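Local coordinates for probable amino acid aminotransferase (Mycobacterium tuberculosis, PDB 6Q1R), which is a probable aminotransferase of class IV, a family of pyridoxal-5'-phosphate-dependent proteins, modelled with pyridoxal-5'-phosphate bound, at residues Glu34-Arg39 against Glu47-Arg52; Ile119-Asp124 against Ser255-Ala260; Gly171-Val176 against Glu184-Thr189; Val190-Asp195 against Phe245-Ile250. All coordinates share one frame; numbering follows the deposited sequence.

Contact 1 (Glu34-Arg39 against Glu47-Arg52); sequences ETLLVR and EAHLQR. With PLP (pyridoxal-5'-phosphate), chain H.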
loop_
_atom_site.group_PDB
_atom_site.type_symbol
_atom_site.label_atom_id
_atom_site.label_comp_id
_atom_site.label_asym_id
_atom_site.label_seq_id
_atom_site.Cartn_x
_atom_site.Cartn_y
_atom_site.Cartn_z
ATOM N N GLU B 34 -6.005 6.638 -11.185
ATOM C CA GLU B 34 -5.311 7.087 -12.384
ATOM C C GLU B 34 -5.088 8.590 -12.295
ATOM O O GLU B 34 -5.883 9.315 -11.693
ATOM C CB GLU B 34 -6.092 6.745 -13.656
ATOM C CG GLU B 34 -6.117 5.266 -13.984
ATOM C CD GLU B 34 -4.802 4.781 -14.563
ATOM O OE1 GLU B 34 -4.120 5.578 -15.238
ATOM O OE2 GLU B 34 -4.449 3.602 -14.345
ATOM N N THR B 35 -4.003 9.054 -12.910
ATOM C CA THR B 35 -3.641 10.464 -12.910
ATOM C C THR B 35 -3.610 10.975 -14.343
ATOM O O THR B 35 -2.982 10.362 -15.210
ATOM C CB THR B 35 -2.287 10.692 -12.229
ATOM O OG1 THR B 35 -2.354 10.254 -10.865
ATOM C CG2 THR B 35 -1.922 12.158 -12.259
ATOM N N LEU B 36 -4.275 12.104 -14.579
ATOM C CA LEU B 36 -4.407 12.693 -15.901
ATOM C C LEU B 36 -3.876 14.116 -15.892
ATOM O O LEU B 36 -3.980 14.827 -14.888
ATOM C CB LEU B 36 -5.868 12.718 -16.347
ATOM C CG LEU B 36 -6.405 11.414 -16.920
ATOM C CD1 LEU B 36 -7.873 11.540 -17.283
ATOM C CD2 LEU B 36 -5.596 11.085 -18.126
ATOM N N LEU B 37 -3.304 14.523 -17.021
ATOM C CA LEU B 37 -2.833 15.888 -17.213
ATOM C C LEU B 37 -3.876 16.680 -17.988
ATOM O O LEU B 37 -4.374 16.216 -19.018
ATOM C CB LEU B 37 -1.501 15.912 -17.963
ATOM C CG LEU B 37 -0.883 17.299 -18.160
ATOM C CD1 LEU B 37 -0.346 17.832 -16.845
ATOM C CD2 LEU B 37 0.205 17.259 -19.209
ATOM N N VAL B 38 -4.207 17.866 -17.489
ATOM C CA VAL B 38 -5.066 18.811 -18.193
ATOM C C VAL B 38 -4.159 19.834 -18.866
ATOM O O VAL B 38 -3.473 20.609 -18.189
ATOM C CB VAL B 38 -6.070 19.483 -17.247
ATOM C CG1 VAL B 38 -6.819 20.598 -17.966
ATOM C CG2 VAL B 38 -7.044 18.456 -16.696
ATOM N N ARG B 39 -4.142 19.842 -20.195
ATOM C CA ARG B 39 -3.308 20.772 -20.946
ATOM C C ARG B 39 -4.090 21.257 -22.156
ATOM O O ARG B 39 -4.656 20.445 -22.895
ATOM C CB ARG B 39 -1.994 20.106 -21.378
ATOM C CG ARG B 39 -1.233 20.840 -22.469
ATOM C CD ARG B 39 -0.031 20.032 -22.951
ATOM N NE ARG B 39 1.076 20.023 -21.996
ATOM C CZ ARG B 39 2.306 19.600 -22.279
ATOM N NH1 ARG B 39 2.593 19.153 -23.493
ATOM N NH2 ARG B 39 3.251 19.626 -21.352
ATOM N N GLU B 47 -8.750 7.898 -22.924
ATOM C CA GLU B 47 -9.149 6.511 -23.152
ATOM C C GLU B 47 -8.054 5.533 -22.744
ATOM O O GLU B 47 -8.343 4.471 -22.177
ATOM C CB GLU B 47 -9.545 6.311 -24.614
ATOM C CG GLU B 47 -10.789 7.092 -25.013
ATOM C CD GLU B 47 -11.997 6.778 -24.133
ATOM O OE1 GLU B 47 -12.796 7.703 -23.862
ATOM O OE2 GLU B 47 -12.144 5.612 -23.703
ATOM N N ALA B 48 -6.792 5.867 -23.024
ATOM C CA ALA B 48 -5.694 5.001 -22.611
ATOM C C ALA B 48 -5.639 4.855 -21.095
ATOM O O ALA B 48 -5.272 3.790 -20.587
ATOM C CB ALA B 48 -4.368 5.544 -23.145
ATOM N N HIS B 49 -5.990 5.912 -20.360
ATOM C CA HIS B 49 -6.004 5.822 -18.906
ATOM C C HIS B 49 -7.196 5.010 -18.409
ATOM O O HIS B 49 -7.073 4.254 -17.439
ATOM C CB HIS B 49 -6.005 7.222 -18.295
ATOM C CG HIS B 49 -4.640 7.828 -18.149
ATOM N ND1 HIS B 49 -4.060 8.611 -19.124
ATOM C CD2 HIS B 49 -3.759 7.795 -17.122
ATOM C CE1 HIS B 49 -2.874 9.020 -18.711
ATOM N NE2 HIS B 49 -2.666 8.537 -17.500
ATOM N N LEU B 50 -8.355 5.142 -19.063
ATOM C CA LEU B 50 -9.521 4.370 -18.636
ATOM C C LEU B 50 -9.332 2.880 -18.882
ATOM O O LEU B 50 -9.906 2.061 -18.155
ATOM C CB LEU B 50 -10.786 4.863 -19.333
ATOM C CG LEU B 50 -11.335 6.189 -18.803
ATOM C CD1 LEU B 50 -12.564 6.609 -19.581
ATOM C CD2 LEU B 50 -11.646 6.072 -17.319
ATOM N N GLN B 51 -8.539 2.506 -19.888
ATOM C CA GLN B 51 -8.260 1.090 -20.097
ATOM C C GLN B 51 -7.414 0.540 -18.956
ATOM O O GLN B 51 -7.652 -0.577 -18.478
ATOM C CB GLN B 51 -7.555 0.872 -21.431
ATOM C CG GLN B 51 -7.168 -0.581 -21.678
ATOM C CD GLN B 51 -6.428 -0.775 -22.986
ATOM O OE1 GLN B 51 -6.093 0.196 -23.671
ATOM N NE2 GLN B 51 -6.180 -2.031 -23.349
ATOM N N ARG B 52 -6.427 1.318 -18.496
ATOM C CA ARG B 52 -5.614 0.882 -17.365
ATOM C C ARG B 52 -6.423 0.869 -16.076
ATOM O O ARG B 52 -6.163 0.043 -15.195
ATOM C CB ARG B 52 -4.380 1.771 -17.208
ATOM C CG ARG B 52 -3.367 1.181 -16.239
ATOM C CD ARG B 52 -2.081 1.975 -16.176
ATOM N NE ARG B 52 -2.303 3.354 -15.761
ATOM C CZ ARG B 52 -1.362 4.291 -15.766
ATOM N NH1 ARG B 52 -0.133 3.989 -16.165
ATOM N NH2 ARG B 52 -1.643 5.528 -15.374
HETATM N N1 PLP H . 5.213 4.017 -12.257
HETATM C C2 PLP H . 4.448 4.002 -11.140
HETATM C C2A PLP H . 4.869 3.206 -9.931
HETATM C C3 PLP H . 3.184 4.777 -11.111
HETATM O O3 PLP H . 2.379 4.790 -10.009
HETATM C C4 PLP H . 2.813 5.551 -12.316
HETATM C C4A PLP H . 1.534 6.296 -12.274
HETATM C C5 PLP H . 3.734 5.477 -13.484
HETATM C C6 PLP H . 4.889 4.706 -13.364
HETATM C C5A PLP H . 3.488 6.215 -14.785
HETATM O O4P PLP H . 2.197 5.984 -15.345
HETATM P P PLP H . 1.659 6.971 -16.500
HETATM O O1P PLP H . 1.453 8.324 -15.861
HETATM O O2P PLP H . 0.356 6.443 -17.049
HETATM O O3P PLP H . 2.672 7.035 -17.620
#

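Contact 2 (Ile119-Asp124 against Ser255-Ala260); sequences IGARRD and SMTLAA. With PLP (pyridoxal-5'-phosphate), chain H.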
loop_
_atom_site.group_PDB
_atom_site.type_symbol
_atom_site.label_atom_id
_atom_site.label_comp_id
_atom_site.label_asym_id
_atom_site.label_seq_id
_atom_site.Cartn_x
_atom_site.Cartn_y
_atom_site.Cartn_z
ATOM N N ILE B 119 7.187 21.144 -12.704
ATOM C CA ILE B 119 7.571 22.145 -13.694
ATOM C C ILE B 119 9.087 22.279 -13.730
ATOM O O ILE B 119 9.684 22.493 -14.792
ATOM C CB ILE B 119 6.885 23.491 -13.400
ATOM C CG1 ILE B 119 5.380 23.294 -13.189
ATOM C CG2 ILE B 119 7.124 24.465 -14.545
ATOM C CD1 ILE B 119 4.639 22.770 -14.402
ATOM N N GLY B 120 9.731 22.178 -12.566
ATOM C CA GLY B 120 11.185 22.177 -12.535
ATOM C C GLY B 120 11.775 20.897 -13.097
ATOM O O GLY B 120 12.783 20.930 -13.810
ATOM N N ALA B 121 11.160 19.751 -12.780
ATOM C CA ALA B 121 11.664 18.473 -13.274
ATOM C C ALA B 121 11.589 18.407 -14.793
ATOM O O ALA B 121 12.498 17.879 -15.445
ATOM C CB ALA B 121 10.881 17.323 -12.647
ATOM N N ARG B 122 10.500 18.922 -15.370
ATOM C CA ARG B 122 10.413 19.054 -16.821
ATOM C C ARG B 122 11.488 20.000 -17.330
ATOM O O ARG B 122 12.130 19.737 -18.353
ATOM C CB ARG B 122 9.041 19.595 -17.220
ATOM C CG ARG B 122 7.852 18.724 -16.885
ATOM C CD ARG B 122 6.594 19.329 -17.491
ATOM N NE ARG B 122 5.378 18.814 -16.867
ATOM C CZ ARG B 122 4.198 19.424 -16.922
ATOM N NH1 ARG B 122 4.075 20.569 -17.582
ATOM N NH2 ARG B 122 3.142 18.890 -16.324
ATOM N N ARG B 123 11.680 21.116 -16.627
ATOM C CA ARG B 123 12.564 22.187 -17.066
ATOM C C ARG B 123 14.034 21.846 -16.837
ATOM O O ARG B 123 14.857 21.985 -17.749
ATOM C CB ARG B 123 12.174 23.482 -16.346
ATOM C CG ARG B 123 12.966 24.714 -16.723
ATOM C CD ARG B 123 12.478 25.924 -15.929
ATOM N NE ARG B 123 12.596 25.721 -14.487
ATOM C CZ ARG B 123 13.671 26.065 -13.780
ATOM N NH1 ARG B 123 14.716 26.621 -14.379
ATOM N NH2 ARG B 123 13.708 25.840 -12.469
ATOM N N ASP B 124 14.386 21.401 -15.626
ATOM C CA ASP B 124 15.782 21.224 -15.238
ATOM C C ASP B 124 16.249 19.774 -15.230
ATOM O O ASP B 124 17.456 19.531 -15.333
ATOM C CB ASP B 124 16.025 21.812 -13.843
ATOM C CG ASP B 124 15.574 23.251 -13.728
ATOM O OD1 ASP B 124 14.846 23.559 -12.761
ATOM O OD2 ASP B 124 15.918 24.060 -14.620
ATOM N N SER B 255 2.446 10.657 -16.493
ATOM C CA SER B 255 1.367 11.487 -17.017
ATOM C C SER B 255 1.477 12.923 -16.529
ATOM O O SER B 255 1.115 13.855 -17.256
ATOM C CB SER B 255 0.011 10.906 -16.623
ATOM O OG SER B 255 -0.173 9.630 -17.206
ATOM N N MET B 256 1.958 13.117 -15.302
ATOM C CA MET B 256 2.083 14.442 -14.710
ATOM C C MET B 256 3.413 15.087 -15.094
ATOM O O MET B 256 3.441 16.147 -15.730
ATOM C CB MET B 256 1.925 14.329 -13.189
ATOM C CG MET B 256 1.652 15.639 -12.479
ATOM S SD MET B 256 0.352 16.576 -13.305
ATOM C CE MET B 256 -1.010 15.410 -13.256
ATOM N N THR B 257 4.520 14.456 -14.712
ATOM C CA THR B 257 5.852 14.863 -15.150
ATOM C C THR B 257 6.098 14.214 -16.503
ATOM O O THR B 257 6.467 13.040 -16.574
ATOM C CB THR B 257 6.910 14.433 -14.142
ATOM O OG1 THR B 257 6.389 14.552 -12.811
ATOM C CG2 THR B 257 8.148 15.299 -14.281
ATOM N N LEU B 258 5.878 14.967 -17.584
ATOM C CA LEU B 258 5.894 14.366 -18.917
ATOM C C LEU B 258 7.221 13.674 -19.201
ATOM O O LEU B 258 7.261 12.472 -19.486
ATOM C CB LEU B 258 5.583 15.412 -19.990
ATOM C CG LEU B 258 4.141 15.912 -20.083
ATOM C CD1 LEU B 258 3.192 14.735 -19.953
ATOM C CD2 LEU B 258 3.830 16.955 -19.053
ATOM N N ALA B 259 8.324 14.412 -19.114
ATOM C CA ALA B 259 9.635 13.821 -19.368
ATOM C C ALA B 259 10.666 14.541 -18.513
ATOM O O ALA B 259 11.010 15.694 -18.790
ATOM C CB ALA B 259 9.996 13.906 -20.849
ATOM N N ALA B 260 11.158 13.853 -17.485
ATOM C CA ALA B 260 12.194 14.369 -16.598
ATOM C C ALA B 260 13.487 13.621 -16.904
ATOM O O ALA B 260 13.590 12.415 -16.653
ATOM C CB ALA B 260 11.786 14.215 -15.136
HETATM N N1 PLP H . 5.213 4.017 -12.257
HETATM C C2 PLP H . 4.448 4.002 -11.140
HETATM C C2A PLP H . 4.869 3.206 -9.931
HETATM C C3 PLP H . 3.184 4.777 -11.111
HETATM O O3 PLP H . 2.379 4.790 -10.009
HETATM C C4 PLP H . 2.813 5.551 -12.316
HETATM C C4A PLP H . 1.534 6.296 -12.274
HETATM C C5 PLP H . 3.734 5.477 -13.484
HETATM C C6 PLP H . 4.889 4.706 -13.364
HETATM C C5A PLP H . 3.488 6.215 -14.785
HETATM O O4P PLP H . 2.197 5.984 -15.345
HETATM P P PLP H . 1.659 6.971 -16.500
HETATM O O1P PLP H . 1.453 8.324 -15.861
HETATM O O2P PLP H . 0.356 6.443 -17.049
HETATM O O3P PLP H . 2.672 7.035 -17.620
#

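Contact 3 (Gly171-Val176 against Glu184-Thr189); sequences GDVIFV and EGPRST. With PLP (pyridoxal-5'-phosphate), chain H.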
loop_
_atom_site.group_PDB
_atom_site.type_symbol
_atom_site.label_atom_id
_atom_site.label_comp_id
_atom_site.label_asym_id
_atom_site.label_seq_id
_atom_site.Cartn_x
_atom_site.Cartn_y
_atom_site.Cartn_z
ATOM N N GLY B 171 16.509 13.444 -6.318
ATOM C CA GLY B 171 15.166 13.879 -6.651
ATOM C C GLY B 171 14.224 12.757 -7.038
ATOM O O GLY B 171 13.005 12.952 -7.063
ATOM N N ASP B 172 14.764 11.581 -7.350
ATOM C CA ASP B 172 13.936 10.436 -7.706
ATOM C C ASP B 172 14.754 9.162 -7.533
ATOM O O ASP B 172 15.899 9.192 -7.074
ATOM C CB ASP B 172 13.387 10.563 -9.129
ATOM C CG ASP B 172 11.918 10.182 -9.219
ATOM O OD1 ASP B 172 11.551 9.089 -8.730
ATOM O OD2 ASP B 172 11.128 10.971 -9.783
ATOM N N VAL B 173 14.144 8.029 -7.889
ATOM C CA VAL B 173 14.714 6.706 -7.656
ATOM C C VAL B 173 14.483 5.840 -8.889
ATOM O O VAL B 173 13.486 5.995 -9.601
ATOM C CB VAL B 173 14.102 6.037 -6.397
ATOM C CG1 VAL B 173 14.644 4.628 -6.197
ATOM C CG2 VAL B 173 14.355 6.872 -5.164
ATOM N N ILE B 174 15.423 4.934 -9.151
ATOM C CA ILE B 174 15.260 3.886 -10.154
ATOM C C ILE B 174 15.358 2.543 -9.441
ATOM O O ILE B 174 16.424 2.183 -8.926
ATOM C CB ILE B 174 16.305 3.995 -11.274
ATOM C CG1 ILE B 174 16.106 5.295 -12.057
ATOM C CG2 ILE B 174 16.233 2.784 -12.196
ATOM C CD1 ILE B 174 17.140 5.518 -13.131
ATOM N N PHE B 175 14.244 1.809 -9.394
ATOM C CA PHE B 175 14.231 0.490 -8.770
ATOM C C PHE B 175 14.941 -0.540 -9.643
ATOM O O PHE B 175 14.790 -0.555 -10.867
ATOM C CB PHE B 175 12.793 0.041 -8.504
ATOM C CG PHE B 175 12.209 0.597 -7.239
ATOM C CD1 PHE B 175 12.903 0.507 -6.046
ATOM C CD2 PHE B 175 10.979 1.232 -7.245
ATOM C CE1 PHE B 175 12.374 1.022 -4.880
ATOM C CE2 PHE B 175 10.446 1.753 -6.080
ATOM C CZ PHE B 175 11.147 1.648 -4.898
ATOM N N VAL B 176 15.714 -1.412 -9.000
ATOM C CA VAL B 176 16.426 -2.488 -9.677
ATOM C C VAL B 176 16.127 -3.797 -8.955
ATOM O O VAL B 176 16.092 -3.841 -7.720
ATOM C CB VAL B 176 17.945 -2.210 -9.742
ATOM C CG1 VAL B 176 18.491 -1.848 -8.367
ATOM C CG2 VAL B 176 18.693 -3.397 -10.333
ATOM N N GLU B 184 11.529 0.155 -12.494
ATOM C CA GLU B 184 10.800 1.383 -12.784
ATOM C C GLU B 184 11.091 2.368 -11.662
ATOM O O GLU B 184 11.805 2.055 -10.706
ATOM C CB GLU B 184 9.296 1.140 -12.915
ATOM C CG GLU B 184 8.638 0.665 -11.628
ATOM C CD GLU B 184 7.131 0.547 -11.751
ATOM O OE1 GLU B 184 6.583 0.975 -12.789
ATOM O OE2 GLU B 184 6.497 0.018 -10.813
ATOM N N GLY B 185 10.530 3.564 -11.783
ATOM C CA GLY B 185 10.575 4.519 -10.705
ATOM C C GLY B 185 9.364 4.385 -9.805
ATOM O O GLY B 185 8.348 3.788 -10.177
ATOM N N PRO B 186 9.452 4.934 -8.592
ATOM C CA PRO B 186 8.284 4.908 -7.694
ATOM C C PRO B 186 7.085 5.686 -8.227
ATOM O O PRO B 186 5.959 5.437 -7.779
ATOM C CB PRO B 186 8.828 5.518 -6.394
ATOM C CG PRO B 186 10.029 6.310 -6.813
ATOM C CD PRO B 186 10.626 5.560 -7.964
ATOM N N ARG B 187 7.286 6.613 -9.173
ATOM C CA ARG B 187 6.166 7.329 -9.775
ATOM C C ARG B 187 6.364 7.537 -11.275
ATOM O O ARG B 187 5.725 8.422 -11.859
ATOM C CB ARG B 187 5.940 8.686 -9.093
ATOM C CG ARG B 187 7.166 9.587 -9.084
ATOM C CD ARG B 187 6.962 10.803 -8.189
ATOM N NE ARG B 187 8.195 11.568 -7.999
ATOM C CZ ARG B 187 8.328 12.561 -7.125
ATOM N NH1 ARG B 187 7.302 12.911 -6.361
ATOM N NH2 ARG B 187 9.480 13.205 -7.013
ATOM N N SER B 188 7.221 6.741 -11.916
ATOM C CA SER B 188 7.577 6.970 -13.309
ATOM C C SER B 188 8.052 5.665 -13.928
ATOM O O SER B 188 8.415 4.715 -13.229
ATOM C CB SER B 188 8.669 8.040 -13.443
ATOM O OG SER B 188 8.179 9.337 -13.147
ATOM N N THR B 189 8.037 5.633 -15.259
ATOM C CA THR B 189 8.571 4.531 -16.046
ATOM C C THR B 189 9.854 4.978 -16.739
ATOM O O THR B 189 9.941 6.105 -17.239
ATOM C CB THR B 189 7.551 4.026 -17.069
ATOM O OG1 THR B 189 8.233 3.534 -18.227
ATOM C CG2 THR B 189 6.595 5.134 -17.473
HETATM N N1 PLP H . 5.213 4.017 -12.257
HETATM C C2 PLP H . 4.448 4.002 -11.140
HETATM C C2A PLP H . 4.869 3.206 -9.931
HETATM C C3 PLP H . 3.184 4.777 -11.111
HETATM O O3 PLP H . 2.379 4.790 -10.009
HETATM C C4 PLP H . 2.813 5.551 -12.316
HETATM C C4A PLP H . 1.534 6.296 -12.274
HETATM C C5 PLP H . 3.734 5.477 -13.484
HETATM C C6 PLP H . 4.889 4.706 -13.364
HETATM C C5A PLP H . 3.488 6.215 -14.785
HETATM O O4P PLP H . 2.197 5.984 -15.345
HETATM P P PLP H . 1.659 6.971 -16.500
HETATM O O1P PLP H . 1.453 8.324 -15.861
HETATM O O2P PLP H . 0.356 6.443 -17.049
HETATM O O3P PLP H . 2.672 7.035 -17.620
HETATM O O HOH W 1 9.782 7.642 -10.217
#

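Contact 4 (Val190-Asp195 against Phe245-Ile250); sequences VVIATD and FDSQGI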
loop_
_atom_site.group_PDB
_atom_site.type_symbol
_atom_site.label_atom_id
_atom_site.label_comp_id
_atom_site.label_asym_id
_atom_site.label_seq_id
_atom_site.Cartn_x
_atom_site.Cartn_y
_atom_site.Cartn_z
ATOM N N VAL B 190 10.850 4.092 -16.758
ATOM C CA VAL B 190 12.183 4.404 -17.270
ATOM C C VAL B 190 12.227 4.180 -18.778
ATOM O O VAL B 190 11.795 3.132 -19.276
ATOM C CB VAL B 190 13.253 3.556 -16.565
ATOM C CG1 VAL B 190 14.612 3.783 -17.207
ATOM C CG2 VAL B 190 13.301 3.880 -15.081
ATOM N N VAL B 191 12.766 5.163 -19.504
ATOM C CA VAL B 191 12.956 5.089 -20.948
ATOM C C VAL B 191 14.403 5.443 -21.265
ATOM O O VAL B 191 14.963 6.378 -20.684
ATOM C CB VAL B 191 11.989 6.029 -21.700
ATOM C CG1 VAL B 191 12.191 5.914 -23.200
ATOM C CG2 VAL B 191 10.552 5.710 -21.335
ATOM N N ILE B 192 15.005 4.704 -22.199
ATOM C CA ILE B 192 16.420 4.836 -22.522
ATOM C C ILE B 192 16.571 5.164 -24.001
ATOM O O ILE B 192 15.719 4.823 -24.827
ATOM C CB ILE B 192 17.211 3.557 -22.151
ATOM C CG1 ILE B 192 18.389 3.911 -21.254
ATOM C CG2 ILE B 192 17.715 2.823 -23.385
ATOM C CD1 ILE B 192 17.971 4.577 -19.979
ATOM N N ALA B 193 17.657 5.862 -24.326
ATOM C CA ALA B 193 18.021 6.181 -25.699
ATOM C C ALA B 193 19.366 5.553 -26.035
ATOM O O ALA B 193 20.288 5.567 -25.214
ATOM C CB ALA B 193 18.080 7.695 -25.916
ATOM N N THR B 194 19.471 4.985 -27.234
ATOM C CA THR B 194 20.720 4.381 -27.676
ATOM C C THR B 194 20.850 4.571 -29.186
ATOM O O THR B 194 20.103 5.339 -29.801
ATOM C CB THR B 194 20.788 2.902 -27.278
ATOM O OG1 THR B 194 22.008 2.335 -27.767
ATOM C CG2 THR B 194 19.608 2.131 -27.855
ATOM N N ASP B 195 21.813 3.870 -29.783
ATOM C CA ASP B 195 22.121 4.032 -31.202
ATOM C C ASP B 195 22.335 2.687 -31.890
ATOM O O ASP B 195 21.621 1.722 -31.623
ATOM C CB ASP B 195 23.363 4.911 -31.372
ATOM C CG ASP B 195 24.583 4.332 -30.683
ATOM O OD1 ASP B 195 25.660 4.279 -31.313
ATOM O OD2 ASP B 195 24.456 3.905 -29.513
ATOM N N PHE B 245 24.196 3.711 -17.634
ATOM C CA PHE B 245 25.311 4.647 -17.733
ATOM C C PHE B 245 25.893 4.698 -19.142
ATOM O O PHE B 245 26.407 5.742 -19.557
ATOM C CB PHE B 245 26.396 4.283 -16.721
ATOM C CG PHE B 245 26.014 4.577 -15.303
ATOM C CD1 PHE B 245 25.975 5.880 -14.843
ATOM C CD2 PHE B 245 25.688 3.555 -14.432
ATOM C CE1 PHE B 245 25.615 6.161 -13.538
ATOM C CE2 PHE B 245 25.327 3.828 -13.126
ATOM C CZ PHE B 245 25.292 5.130 -12.678
ATOM N N ASP B 246 25.830 3.595 -19.886
ATOM C CA ASP B 246 26.320 3.580 -21.258
ATOM C C ASP B 246 25.308 4.135 -22.253
ATOM O O ASP B 246 25.558 4.088 -23.462
ATOM C CB ASP B 246 26.719 2.156 -21.666
ATOM C CG ASP B 246 27.922 1.637 -20.893
ATOM O OD1 ASP B 246 28.559 2.435 -20.171
ATOM O OD2 ASP B 246 28.238 0.433 -21.015
ATOM N N SER B 247 24.187 4.661 -21.777
ATOM C CA SER B 247 23.146 5.169 -22.652
ATOM C C SER B 247 23.435 6.614 -23.044
ATOM O O SER B 247 24.312 7.277 -22.488
ATOM C CB SER B 247 21.785 5.070 -21.970
ATOM O OG SER B 247 21.696 5.989 -20.896
ATOM N N GLN B 248 22.675 7.101 -24.024
ATOM C CA GLN B 248 22.757 8.500 -24.416
ATOM C C GLN B 248 21.749 9.374 -23.680
ATOM O O GLN B 248 21.876 10.604 -23.712
ATOM C CB GLN B 248 22.562 8.646 -25.928
ATOM C CG GLN B 248 23.677 8.001 -26.734
ATOM C CD GLN B 248 23.672 8.417 -28.192
ATOM O OE1 GLN B 248 22.953 9.337 -28.583
ATOM N NE2 GLN B 248 24.445 7.712 -29.014
ATOM N N GLY B 249 20.741 8.777 -23.051
ATOM C CA GLY B 249 19.806 9.535 -22.248
ATOM C C GLY B 249 18.899 8.676 -21.391
ATOM O O GLY B 249 18.538 7.560 -21.774
ATOM N N ILE B 250 18.524 9.194 -20.224
ATOM C CA ILE B 250 17.600 8.531 -19.312
ATOM C C ILE B 250 16.484 9.507 -18.974
ATOM O O ILE B 250 16.734 10.690 -18.723
ATOM C CB ILE B 250 18.305 8.054 -18.025
ATOM C CG1 ILE B 250 19.589 7.290 -18.370
ATOM C CG2 ILE B 250 17.357 7.211 -17.171
ATOM C CD1 ILE B 250 20.386 6.847 -17.161
#

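Contact 1 (Glu34-Arg39 against Glu47-Arg52)
One face of the H49 imidazole is covered by L36, whose CD2 makes a CH-pi contact 3.4 Å from the ring centroid, displaced toward the rim; at the ring's edge, near its plane, lies E34 OE1. The ring nitrogens are held outside the pair, NE2 by S255 OG and ND1 by L45 O. Two anionic groups lie at the edge of the R52 guanidinium, near its plane: the E34 carboxylate and the PLP phosphate. A two-pronged salt bridge joins E34 to R52, NE to OE2 (syn lone pair) at 2.6 Å and NH2 to OE1, with the two planes 35° apart. R52 NH1 also donates to PLP O4P at 3.2 Å, while NH1 and NH2 both make weak hydrogen bonds to O2P. A bend at chi3 (59°) turns the otherwise extended arginine to this phosphate. Segments 34-39 (in strand 31-39) and 47-52 (in helix 46-59) run antiparallel, their axes 9.0 Å apart at closest approach; strand 89-96 adjoins the strand in the sheet, and T218 of helix 218-229 touches both H49 and R52.

Contact 2 (Ile119-Asp124 against Ser255-Ala260)
R122 and A121 of helix 116-124 pack against the turn that feeds strand 259-265 in the mixed sheet of the class IV aminotransferase fold. The turn starts at the phosphate of PLP, where S255 gives both its backbone N (2.6 Å) and its OG to O1P. M256 follows, and its carbonyl O accepts R122 NH2 at 2.8 Å, the oxygen lying 17° out of the guanidinium plane. T257 turns CG2 to A121 CB, 3.8 Å away, with the methyl anti to the backbone N. From L258, CD2 lies 3.1 Å above the guanidinium plane of R122, toward the rim; I119 CD1 is on the opposite face. The arginine is thus sandwiched between alkyl groups, and its NH1 forms a salt bridge with E88, which also pairs with R39. A259 O lies 3.9 Å from R122 CA. A260 then hydrogen-bonds to L252 through its backbone and, like A121, touches V126; its CB sits 4.1 Å from A121 CB.

Contact 3 (Gly171-Val176 against Glu184-Thr189)
P186 wedges its ring among three side chains of strand 172-176: CD lies 3.8 Å from V173 CB, CB touches the F175 ring at CE2 (4.1 Å), and CG slides past the D172 carboxylate. Just before it, E184 O accepts the backbone N of F175 at 2.8 Å, and G185 CA makes a CA-H...O contact with V173 O. Just after it, R187 reaches back along an extended side chain to D172: NE points almost straight (172°) at OD2, but at 3.5 Å this salt bridge is weak, and the carboxylate stands 75° from the guanidinium plane. The other oxygen, OD1, receives a water that in turn accepts R187 N, and it takes V173 N on its anti lone pair, so the aspartate is held from two directions. Within the loop, a backbone bond from G185 N to S188 O spans P186 and R187, and N158 holds P186 O. Helix 156-167 backs the strand, V161 touching V173 and F175. The folded loop lies along PLP: S188 C is 3.4 Å from its C6. E184, with CG wedged between N and carbonyl carbon (chi1 64°) and the rest extended, places OE1 3.4 Å from pyridine N1. A glutamate carboxylate beside the ring nitrogen is a hallmark of the cofactor site in fold-type IV PLP proteins.

Contact 4 (Val190-Asp195 against Phe245-Ile250)
I192 and I250 face each other as a non-hydrogen-bonded pair of antiparallel strands, and two backbone bonds lie beyond them. A193 N donates to G249 O at 3.2 Å, and Q248 N to A193 O at 3.1 Å, the latter the straighter at 163°; G249 O also receives a CA-H...O contact from I192. Apolar packing is centred on the two isoleucines, side by side on one face of the sheet: with I250 CG1 anti to its carbonyl carbon (chi1 -49°), this branch meets I192 CD1 at 3.5 Å. V190 CG1 extends the patch to I250 CG2, and S247 CB closes its other end against I192 CG1 at 3.7 Å; the hydroxyl of S247 is bonded to L244 O. Polar side chains meet only loosely: Q248 NE2 passes 3.8 Å from D195 CG, the two side chains crossing at about a right angle. Strand 189-194 is flanked by 204-207 and 249-253, and the latter, entered from helix 241-245, pairs on its far side with strand 259-265, where V262 and L265 touch I250.

Contacts 1 and 3 are buried and contact 2 partly so; contact 4, also largely buried, reaches the surface at D195, which is exposed. Three of them reach PLP from different parts: contact 1 by hydrogen bonds from an arginine and contact 2 by backbone N and hydroxyl at the phosphate, contact 3 along the ring. Contacts 1 and 2 touch directly, T35 O lying 3.4 Å from S255 CB. Contact 1 belongs to the antiparallel sheet, whereas contacts 2, 3 and 4 reach the mixed one; V190 packs there on I174 and E184. Chemistry shifts accordingly, from the E34-R52 salt bridge beside the phosphate, through the weak D172-R187 one in contact 3, to aliphatic packing and backbone bonds in contact 4.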